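Local coordinates for putative lipoprotein (Bacteroides fragilis, PDB 3QNK) that is of uncharacterised function but, as a SusD-family lipoprotein of the outer membrane, probably binds glycans at the cell surface for uptake, at residues Arg146-Glu149 with Lys150-Tyr153; Ser246-Val249 with Tyr250-Met253; Ser32-Gly35 with Leu36-Glu40; Leu396-Ala399 with Glu400-Glu404. All coordinates share one frame; numbering follows the deposited sequence.

Interaction 1: Arg146-Glu149 with Lys150-Tyr153; sequences RSSE and KECY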
loop_
_atom_site.group_PDB
_atom_site.type_symbol
_atom_site.label_atom_id
_atom_site.label_comp_id
_atom_site.label_asym_id
_atom_site.label_seq_id
_atom_site.Cartn_x
_atom_site.Cartn_y
_atom_site.Cartn_z
ATOM N N ARG B 146 13.945 8.823 -15.268
ATOM C CA ARG B 146 13.277 7.763 -16.005
ATOM C C ARG B 146 14.081 7.462 -17.267
ATOM O O ARG B 146 14.636 8.366 -17.872
ATOM C CB ARG B 146 11.862 8.199 -16.384
ATOM C CG ARG B 146 10.927 8.408 -15.217
ATOM C CD ARG B 146 9.699 9.167 -15.640
ATOM N NE ARG B 146 8.890 8.400 -16.589
ATOM C CZ ARG B 146 7.921 8.914 -17.335
ATOM N NH1 ARG B 146 7.613 10.196 -17.240
ATOM N NH2 ARG B 146 7.245 8.144 -18.177
ATOM N N SER B 147 14.188 6.201 -17.644
ATOM C CA SER B 147 14.838 5.833 -18.891
ATOM C C SER B 147 13.795 5.987 -19.995
ATOM O O SER B 147 12.595 6.216 -19.705
ATOM C CB SER B 147 15.369 4.407 -18.821
ATOM O OG SER B 147 16.256 4.263 -17.723
ATOM N N SER B 148 14.234 5.921 -21.265
ATOM C CA SER B 148 13.297 6.008 -22.380
ATOM C C SER B 148 12.458 4.735 -22.415
ATOM O O SER B 148 12.901 3.687 -21.928
ATOM C CB SER B 148 14.055 6.198 -23.689
ATOM O OG SER B 148 14.942 5.124 -23.968
ATOM N N GLU B 149 11.266 4.810 -23.010
ATOM C CA GLU B 149 10.415 3.644 -23.160
ATOM C C GLU B 149 11.185 2.531 -23.918
ATOM O O GLU B 149 11.098 1.372 -23.514
ATOM C CB GLU B 149 9.089 4.019 -23.868
ATOM C CG GLU B 149 7.979 2.998 -23.644
ATOM C CD GLU B 149 6.567 3.314 -24.103
ATOM O OE1 GLU B 149 6.419 4.184 -24.987
ATOM O OE2 GLU B 149 5.615 2.649 -23.622
ATOM N N LYS B 150 11.985 2.899 -24.955
ATOM C CA LYS B 150 12.759 1.946 -25.761
ATOM C C LYS B 150 13.733 1.177 -24.890
ATOM O O LYS B 150 13.773 -0.055 -24.989
ATOM C CB LYS B 150 13.502 2.628 -26.934
ATOM C CG LYS B 150 13.726 1.692 -28.138
ATOM C CD LYS B 150 12.421 1.444 -28.963
ATOM C CE LYS B 150 12.536 0.436 -30.099
ATOM N NZ LYS B 150 11.219 0.189 -30.768
ATOM N N GLU B 151 14.478 1.892 -24.006
ATOM C CA GLU B 151 15.435 1.320 -23.053
ATOM C C GLU B 151 14.756 0.338 -22.090
ATOM O O GLU B 151 15.309 -0.714 -21.767
ATOM C CB GLU B 151 16.050 2.438 -22.236
ATOM C CG GLU B 151 17.481 2.773 -22.541
ATOM C CD GLU B 151 18.109 3.551 -21.400
ATOM O OE1 GLU B 151 17.692 4.709 -21.144
ATOM O OE2 GLU B 151 18.960 2.951 -20.701
ATOM N N CYS B 152 13.564 0.704 -21.614
ATOM C CA CYS B 152 12.773 -0.100 -20.696
ATOM C C CYS B 152 12.312 -1.388 -21.398
ATOM O O CYS B 152 12.491 -2.471 -20.833
ATOM C CB CYS B 152 11.605 0.717 -20.154
ATOM S SG CYS B 152 12.113 2.133 -19.127
ATOM N N TYR B 153 11.841 -1.283 -22.671
ATOM C CA TYR B 153 11.453 -2.468 -23.436
ATOM C C TYR B 153 12.679 -3.363 -23.682
ATOM O O TYR B 153 12.559 -4.582 -23.589
ATOM C CB TYR B 153 10.750 -2.097 -24.746
ATOM C CG TYR B 153 9.275 -1.825 -24.561
ATOM C CD1 TYR B 153 8.392 -2.845 -24.229
ATOM C CD2 TYR B 153 8.760 -0.547 -24.718
ATOM C CE1 TYR B 153 7.030 -2.594 -24.051
ATOM C CE2 TYR B 153 7.402 -0.287 -24.558
ATOM C CZ TYR B 153 6.539 -1.309 -24.221
ATOM O OH TYR B 153 5.214 -1.006 -24.019
#
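Glu149 O accepts from Tyr153 N at 2.9 Å, one of the first backbone bonds of helix 149-166, whose N-cap is Ser148. The helix belongs to the alpha-alpha superhelix of this SusD-like protein. Ser148 does the capping with its hydroxyl: chi1 of 60° sets OG between the backbone N and the carbonyl carbon, from where it receives Glu151 N at 3.3 Å with an N-H...O angle of 159°. Its own carbonyl starts the i to i+4 ladder, Cys152 N giving a bond of 3.1 Å to Ser148 O. The side chain of Glu151 folds back over the cap, OE1 lying 3.3 Å from Ser147 CB. Lys150 turns its ammonium away from the cap to a salt bridge with Asp195. The buried Tyr153 packs against Phe120 and Val123 of helix 101-126 and Val191 of helix 181-194, which joins the helix start to its neighbours. Glu149 runs alongside Tyr153 in the same direction, extended from a CG anti to the backbone N. Carboxylate and ring planes stand 36° apart, and Glu149 CG touches Tyr153 CE2 at 3.5 Å.

Interaction 2: Ser246-Val249 with Tyr250-Met253; sequences SPDV and YNNM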
loop_
_atom_site.group_PDB
_atom_site.type_symbol
_atom_site.label_atom_id
_atom_site.label_comp_id
_atom_site.label_asym_id
_atom_site.label_seq_id
_atom_site.Cartn_x
_atom_site.Cartn_y
_atom_site.Cartn_z
ATOM N N SER B 246 -8.639 -14.389 -3.455
ATOM C CA SER B 246 -8.530 -13.183 -2.620
ATOM C C SER B 246 -9.034 -13.465 -1.201
ATOM O O SER B 246 -10.038 -14.193 -1.044
ATOM C CB SER B 246 -9.302 -12.017 -3.226
ATOM O OG SER B 246 -9.228 -10.865 -2.401
ATOM N N PRO B 247 -8.349 -12.903 -0.156
ATOM C CA PRO B 247 -8.814 -13.150 1.229
ATOM C C PRO B 247 -10.255 -12.636 1.461
ATOM O O PRO B 247 -11.127 -13.424 1.875
ATOM C CB PRO B 247 -7.783 -12.403 2.111
ATOM C CG PRO B 247 -6.644 -12.043 1.220
ATOM C CD PRO B 247 -7.163 -12.007 -0.188
ATOM N N ASP B 248 -10.520 -11.337 1.102
ATOM C CA ASP B 248 -11.800 -10.693 1.342
ATOM C C ASP B 248 -12.783 -10.778 0.217
ATOM O O ASP B 248 -12.414 -10.712 -0.950
ATOM C CB ASP B 248 -11.624 -9.220 1.755
ATOM C CG ASP B 248 -10.773 -8.346 0.879
ATOM O OD1 ASP B 248 -9.598 -8.703 0.647
ATOM O OD2 ASP B 248 -11.240 -7.255 0.515
ATOM N N VAL B 249 -14.072 -10.850 0.607
ATOM C CA VAL B 249 -15.277 -10.876 -0.241
ATOM C C VAL B 249 -15.367 -9.595 -1.114
ATOM O O VAL B 249 -15.962 -9.603 -2.201
ATOM C CB VAL B 249 -16.560 -11.063 0.644
ATOM C CG1 VAL B 249 -17.015 -9.766 1.314
ATOM C CG2 VAL B 249 -17.715 -11.662 -0.145
ATOM N N TYR B 250 -14.777 -8.504 -0.609
ATOM C CA TYR B 250 -14.795 -7.194 -1.233
ATOM C C TYR B 250 -13.773 -7.099 -2.359
ATOM O O TYR B 250 -13.876 -6.191 -3.185
ATOM C CB TYR B 250 -14.567 -6.116 -0.154
ATOM C CG TYR B 250 -15.709 -6.022 0.844
ATOM C CD1 TYR B 250 -17.022 -5.818 0.416
ATOM C CD2 TYR B 250 -15.479 -6.125 2.214
ATOM C CE1 TYR B 250 -18.073 -5.695 1.325
ATOM C CE2 TYR B 250 -16.527 -6.005 3.135
ATOM C CZ TYR B 250 -17.823 -5.790 2.684
ATOM O OH TYR B 250 -18.885 -5.680 3.553
ATOM N N ASN B 251 -12.811 -8.047 -2.419
ATOM C CA ASN B 251 -11.776 -8.017 -3.447
ATOM C C ASN B 251 -11.702 -9.326 -4.267
ATOM O O ASN B 251 -10.942 -9.408 -5.247
ATOM C CB ASN B 251 -10.441 -7.655 -2.815
ATOM C CG ASN B 251 -10.364 -6.158 -2.565
ATOM O OD1 ASN B 251 -10.466 -5.328 -3.494
ATOM N ND2 ASN B 251 -10.269 -5.777 -1.299
ATOM N N ASN B 252 -12.570 -10.300 -3.907
ATOM C CA ASN B 252 -12.678 -11.586 -4.575
ATOM C C ASN B 252 -13.198 -11.385 -5.993
ATOM O O ASN B 252 -14.350 -10.996 -6.176
ATOM C CB ASN B 252 -13.571 -12.541 -3.780
ATOM C CG ASN B 252 -13.691 -13.890 -4.422
ATOM O OD1 ASN B 252 -14.491 -14.102 -5.342
ATOM N ND2 ASN B 252 -12.857 -14.810 -3.988
HETATM N N MSE B 253 -12.341 -11.674 -6.983
HETATM C CA MSE B 253 -12.574 -11.529 -8.416
HETATM C C MSE B 253 -13.923 -12.113 -8.885
HETATM O O MSE B 253 -14.594 -11.486 -9.713
HETATM C CB MSE B 253 -11.428 -12.161 -9.190
HETATM C CG MSE B 253 -11.485 -11.851 -10.649
HETATM SE SE MSE B 253 -9.870 -12.215 -11.567
HETATM C CE MSE B 253 -10.185 -10.960 -12.906
#
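Between strand 238-244 and helix 253-257 the chain from Ser246 to Met253 doubles back, bringing Ser246 CA within 4.9 Å of Asn252 CA. The reversal is a type I beta turn from Asp248 to Asn251, with Val249 and Tyr250 at its corners, both in helical backbone conformation. Asn251 N closes it on Asp248 O at 3.1 Å, approaching from well above the carbonyl plane. Asn251 ND2 also donates to Asp248 OD2, on the syn side of the carboxylate and near its plane; the modelled 2.5 Å is short and its exact length doubtful. The amide is swung 76° against the carboxylate, and the acceptor lies somewhat tilted from the amide plane. With chi1 of 52° the Asp248 carboxylate folds back over its own main chain toward Asn251. OD2 also makes a long, weak ion pair with Arg507 of the second subunit, whose Trp142 packs on Asp248 and Val249, so the turn is part of the dimer contact. Ser246 reaches in from the other arm of the loop, its OG 3.5 Å from Asn251 CB. Asn252 is the N-cap of the following helix: OD1 accepts from Val255 N, and ND2 is held by Phe382 O. At the corner, a CH-pi contact sets Val249 against the neighbouring aromatic ring, CG1 lying 3.9 Å from the centroid of the Tyr250 ring and only 6° off its normal.

Interaction 3: Ser32-Gly35 with Leu36-Glu40; sequences SVDG and LQLQE. With PO4 (phosphate ion), chain F.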
loop_
_atom_site.group_PDB
_atom_site.type_symbol
_atom_site.label_atom_id
_atom_site.label_comp_id
_atom_site.label_asym_id
_atom_site.label_seq_id
_atom_site.Cartn_x
_atom_site.Cartn_y
_atom_site.Cartn_z
ATOM N N SER B 32 0.234 -9.783 -8.859
ATOM C CA SER B 32 -1.056 -9.216 -8.452
ATOM C C SER B 32 -2.108 -9.361 -9.540
ATOM O O SER B 32 -1.804 -9.213 -10.733
ATOM C CB SER B 32 -0.904 -7.738 -8.111
ATOM O OG SER B 32 0.034 -7.552 -7.074
ATOM N N VAL B 33 -3.349 -9.630 -9.117
ATOM C CA VAL B 33 -4.523 -9.714 -9.996
ATOM C C VAL B 33 -5.548 -8.691 -9.526
ATOM O O VAL B 33 -5.920 -8.680 -8.343
ATOM C CB VAL B 33 -5.145 -11.131 -10.060
ATOM C CG1 VAL B 33 -6.185 -11.214 -11.177
ATOM C CG2 VAL B 33 -4.066 -12.201 -10.225
ATOM N N ASP B 34 -5.975 -7.820 -10.435
ATOM C CA ASP B 34 -7.007 -6.832 -10.140
ATOM C C ASP B 34 -8.365 -7.515 -10.239
ATOM O O ASP B 34 -8.877 -7.706 -11.359
ATOM C CB ASP B 34 -6.924 -5.638 -11.104
ATOM C CG ASP B 34 -7.958 -4.534 -10.880
ATOM O OD1 ASP B 34 -8.685 -4.591 -9.846
ATOM O OD2 ASP B 34 -8.016 -3.585 -11.725
ATOM N N GLY B 35 -8.913 -7.895 -9.083
ATOM C CA GLY B 35 -10.210 -8.547 -8.988
ATOM C C GLY B 35 -11.352 -7.727 -9.556
ATOM O O GLY B 35 -12.342 -8.294 -10.024
ATOM N N LEU B 36 -11.195 -6.383 -9.576
ATOM C CA LEU B 36 -12.195 -5.432 -10.036
ATOM C C LEU B 36 -12.053 -5.065 -11.518
ATOM O O LEU B 36 -12.999 -4.472 -12.094
ATOM C CB LEU B 36 -12.150 -4.187 -9.163
ATOM C CG LEU B 36 -12.636 -4.456 -7.754
ATOM C CD1 LEU B 36 -11.910 -3.595 -6.762
ATOM C CD2 LEU B 36 -14.152 -4.320 -7.654
ATOM N N GLN B 37 -10.927 -5.477 -12.148
ATOM C CA GLN B 37 -10.624 -5.275 -13.575
ATOM C C GLN B 37 -10.915 -3.839 -13.979
ATOM O O GLN B 37 -11.726 -3.570 -14.872
ATOM C CB GLN B 37 -11.405 -6.278 -14.430
ATOM C CG GLN B 37 -10.868 -7.711 -14.346
ATOM C CD GLN B 37 -9.571 -7.851 -15.090
ATOM O OE1 GLN B 37 -9.520 -7.715 -16.334
ATOM N NE2 GLN B 37 -8.493 -8.051 -14.321
ATOM N N LEU B 38 -10.250 -2.910 -13.285
ATOM C CA LEU B 38 -10.481 -1.501 -13.456
ATOM C C LEU B 38 -10.050 -1.027 -14.822
ATOM O O LEU B 38 -10.816 -0.301 -15.454
ATOM C CB LEU B 38 -9.854 -0.697 -12.326
ATOM C CG LEU B 38 -10.538 -0.865 -10.942
ATOM C CD1 LEU B 38 -10.019 0.150 -9.978
ATOM C CD2 LEU B 38 -12.078 -0.719 -11.031
ATOM N N GLN B 39 -8.926 -1.502 -15.341
ATOM C CA GLN B 39 -8.466 -1.164 -16.702
ATOM C C GLN B 39 -9.504 -1.560 -17.775
ATOM O O GLN B 39 -9.695 -0.787 -18.712
ATOM C CB GLN B 39 -7.108 -1.825 -17.012
ATOM C CG GLN B 39 -5.972 -1.306 -16.143
ATOM C CD GLN B 39 -5.620 0.115 -16.458
ATOM O OE1 GLN B 39 -6.405 1.067 -16.266
ATOM N NE2 GLN B 39 -4.411 0.273 -16.929
ATOM N N GLU B 40 -10.184 -2.741 -17.625
ATOM C CA GLU B 40 -11.218 -3.187 -18.564
ATOM C C GLU B 40 -12.441 -2.265 -18.496
ATOM O O GLU B 40 -13.060 -1.986 -19.524
ATOM C CB GLU B 40 -11.635 -4.641 -18.300
ATOM C CG GLU B 40 -12.298 -5.300 -19.501
ATOM C CD GLU B 40 -11.425 -5.827 -20.631
ATOM O OE1 GLU B 40 -10.183 -5.638 -20.608
ATOM O OE2 GLU B 40 -12.012 -6.427 -21.562
HETATM P P PO4 F . -2.694 -5.416 -12.107
HETATM O O1 PO4 F . -3.079 -4.145 -13.024
HETATM O O2 PO4 F . -2.166 -4.959 -10.629
HETATM O O3 PO4 F . -3.865 -6.546 -12.194
HETATM O O4 PO4 F . -1.472 -6.166 -12.769
#
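One face of the Asp34 carboxylate takes two backbone N-H groups, both from above its plane: Leu36 N meets OD1 at 3.1 Å, and Leu38 N meets OD2 at 2.8 Å. The second bond is the straighter, with an N-H...O angle of 165°. The Gln37 amide is used in its plane: NE2 donates to Asp34 O at 3.0 Å, the nitrogen also lying in the carbonyl plane of Asp34. The same carbonyl oxygen takes a second bond, from Gln37 N at 3.1 Å, which comes from above the carbonyl plane. This backbone bond closes a type I beta turn from Asp34 to Gln37, in the loop between helices 17-29 and 55-58, while the OD1 bond to Leu36 N makes an Asx turn nested within it. A CG anti to the backbone N (chi1 -180°) lays the carboxylate across the turn, its two oxygens reaching successive parts of the chain. Gln37 then adopts a left-handed backbone conformation, and Leu38 to Glu40 turn helical. Gln37 bends back at chi2 to bring its amide over the turn, where NE2 has a second acceptor in Glu451 OE1. At the start of the turn, Asp34 N gives a weak bond of 3.0 Å to O3 of a phosphate ion, probably picked up from the crystallisation solution, which Arg125 NH1 also binds.

Interaction 4: Leu396-Ala399 with Glu400-Glu404; sequences LNDA and EARLE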
loop_
_atom_site.group_PDB
_atom_site.type_symbol
_atom_site.label_atom_id
_atom_site.label_comp_id
_atom_site.label_asym_id
_atom_site.label_seq_id
_atom_site.Cartn_x
_atom_site.Cartn_y
_atom_site.Cartn_z
ATOM N N LEU B 396 -2.553 -14.667 -32.524
ATOM C CA LEU B 396 -2.996 -13.294 -32.757
ATOM C C LEU B 396 -1.830 -12.292 -32.753
ATOM O O LEU B 396 -1.836 -11.388 -33.578
ATOM C CB LEU B 396 -4.092 -12.905 -31.751
ATOM C CG LEU B 396 -5.454 -13.575 -32.018
ATOM C CD1 LEU B 396 -6.432 -13.325 -30.915
ATOM C CD2 LEU B 396 -6.050 -13.106 -33.311
ATOM N N ASN B 397 -0.799 -12.497 -31.907
ATOM C CA ASN B 397 0.415 -11.676 -31.912
ATOM C C ASN B 397 1.166 -11.888 -33.220
ATOM O O ASN B 397 1.657 -10.936 -33.813
ATOM C CB ASN B 397 1.322 -12.029 -30.723
ATOM C CG ASN B 397 0.752 -11.685 -29.366
ATOM O OD1 ASN B 397 -0.293 -11.056 -29.239
ATOM N ND2 ASN B 397 1.448 -12.076 -28.316
ATOM N N ASP B 398 1.215 -13.146 -33.681
ATOM C CA ASP B 398 1.839 -13.547 -34.931
ATOM C C ASP B 398 1.078 -12.920 -36.116
ATOM O O ASP B 398 1.715 -12.334 -36.994
ATOM C CB ASP B 398 1.868 -15.093 -35.042
ATOM C CG ASP B 398 2.896 -15.694 -35.996
ATOM O OD1 ASP B 398 3.877 -14.995 -36.332
ATOM O OD2 ASP B 398 2.737 -16.885 -36.378
ATOM N N ALA B 399 -0.284 -13.023 -36.123
ATOM C CA ALA B 399 -1.126 -12.461 -37.187
ATOM C C ALA B 399 -0.891 -10.951 -37.326
ATOM O O ALA B 399 -0.677 -10.455 -38.439
ATOM C CB ALA B 399 -2.590 -12.739 -36.898
ATOM N N GLU B 400 -0.818 -10.257 -36.178
ATOM C CA GLU B 400 -0.609 -8.840 -36.096
ATOM C C GLU B 400 0.761 -8.431 -36.650
ATOM O O GLU B 400 0.817 -7.521 -37.491
ATOM C CB GLU B 400 -0.799 -8.365 -34.656
ATOM C CG GLU B 400 -0.963 -6.864 -34.578
ATOM C CD GLU B 400 -1.487 -6.248 -33.299
ATOM O OE1 GLU B 400 -2.155 -6.958 -32.507
ATOM O OE2 GLU B 400 -1.312 -5.014 -33.153
ATOM N N ALA B 401 1.853 -9.084 -36.197
ATOM C CA ALA B 401 3.217 -8.801 -36.641
ATOM C C ALA B 401 3.410 -9.173 -38.100
ATOM O O ALA B 401 4.064 -8.427 -38.824
ATOM C CB ALA B 401 4.213 -9.543 -35.786
ATOM N N ARG B 402 2.816 -10.292 -38.545
ATOM C CA ARG B 402 2.927 -10.735 -39.935
ATOM C C ARG B 402 2.307 -9.743 -40.864
ATOM O O ARG B 402 2.934 -9.408 -41.870
ATOM C CB ARG B 402 2.299 -12.099 -40.163
ATOM C CG ARG B 402 3.261 -13.168 -39.812
ATOM C CD ARG B 402 2.604 -14.504 -39.615
ATOM N NE ARG B 402 3.575 -15.406 -39.013
ATOM C CZ ARG B 402 4.404 -16.174 -39.699
ATOM N NH1 ARG B 402 4.339 -16.211 -41.025
ATOM N NH2 ARG B 402 5.303 -16.921 -39.064
ATOM N N LEU B 403 1.118 -9.222 -40.525
ATOM C CA LEU B 403 0.489 -8.237 -41.397
ATOM C C LEU B 403 1.367 -6.990 -41.547
ATOM O O LEU B 403 1.670 -6.600 -42.680
ATOM C CB LEU B 403 -0.911 -7.836 -40.909
ATOM C CG LEU B 403 -1.564 -6.855 -41.841
ATOM C CD1 LEU B 403 -2.658 -7.481 -42.597
ATOM C CD2 LEU B 403 -1.957 -5.620 -41.130
ATOM N N GLU B 404 1.823 -6.405 -40.410
ATOM C CA GLU B 404 2.658 -5.204 -40.409
ATOM C C GLU B 404 3.982 -5.394 -41.154
ATOM O O GLU B 404 4.555 -4.425 -41.630
ATOM C CB GLU B 404 2.925 -4.740 -38.979
ATOM C CG GLU B 404 1.683 -4.354 -38.184
ATOM C CD GLU B 404 0.727 -3.347 -38.803
ATOM O OE1 GLU B 404 1.143 -2.547 -39.675
ATOM O OE2 GLU B 404 -0.456 -3.359 -38.395
#
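Helix 391-405, one of the packed helices of the SusD-family alpha-alpha superhelix, carries an i to i+4 salt bridge on one flank: Arg402 NE donates to Asp398 OD1 at 2.7 Å, with an N-H...O angle of 161°. The oxygen sits at the guanidinium edge, nearly in its plane, whereas the nitrogen meets the carboxylate from above, the two planes standing 87° apart. Arg402 reaches back along the helix with its chain extended from CG to NE, and its CB passes 3.2 Å from Asp398 O. Both charged groups have second partners, Tyr209 OH at Asp398 OD2 and Asp407 at Arg402 NH1. Tyr209 joins the pair to helix 198-209, Asp407 to the loop ending its own helix. Beneath runs the regular ladder, with Glu400 N on Leu396 O and Ala401 N on Asn397 O, each 3.0 Å. Around the rest of the helix the neighbours change: Ala399 packs on Ala414 and Val415 of helix 408-420, Leu403 on Leu435 of helix 432-446, and Glu400 OE2 takes a salt bridge from Arg459 and a hydrogen bond from Trp460 NE1. The small CB of Ala401, set against Val201 of helix 198-209, lies 3.5 Å from Asn397 O.

Interactions 2 and 3 are neighbours, centres 12 Å apart: the selenomethionine Met253, which follows the turn of interaction 2, lays its CE 3.6 Å from Gln37 CG, so two loops distant in sequence share one packed region. Interaction 3 sits deepest, about 8 Å from the chain centre, whereas interaction 2 faces the second subunit. Both use an aspartate in a type I turn, but in 246-253 its carboxylate takes a side-chain amide and in 32-40 backbone N-H groups. Interactions 1 and 4 are helical. One is a partly exposed helix start capped by a serine, the other a buried run through the latter part of a helix, with a salt bridge; their centres lie about 24 Å apart.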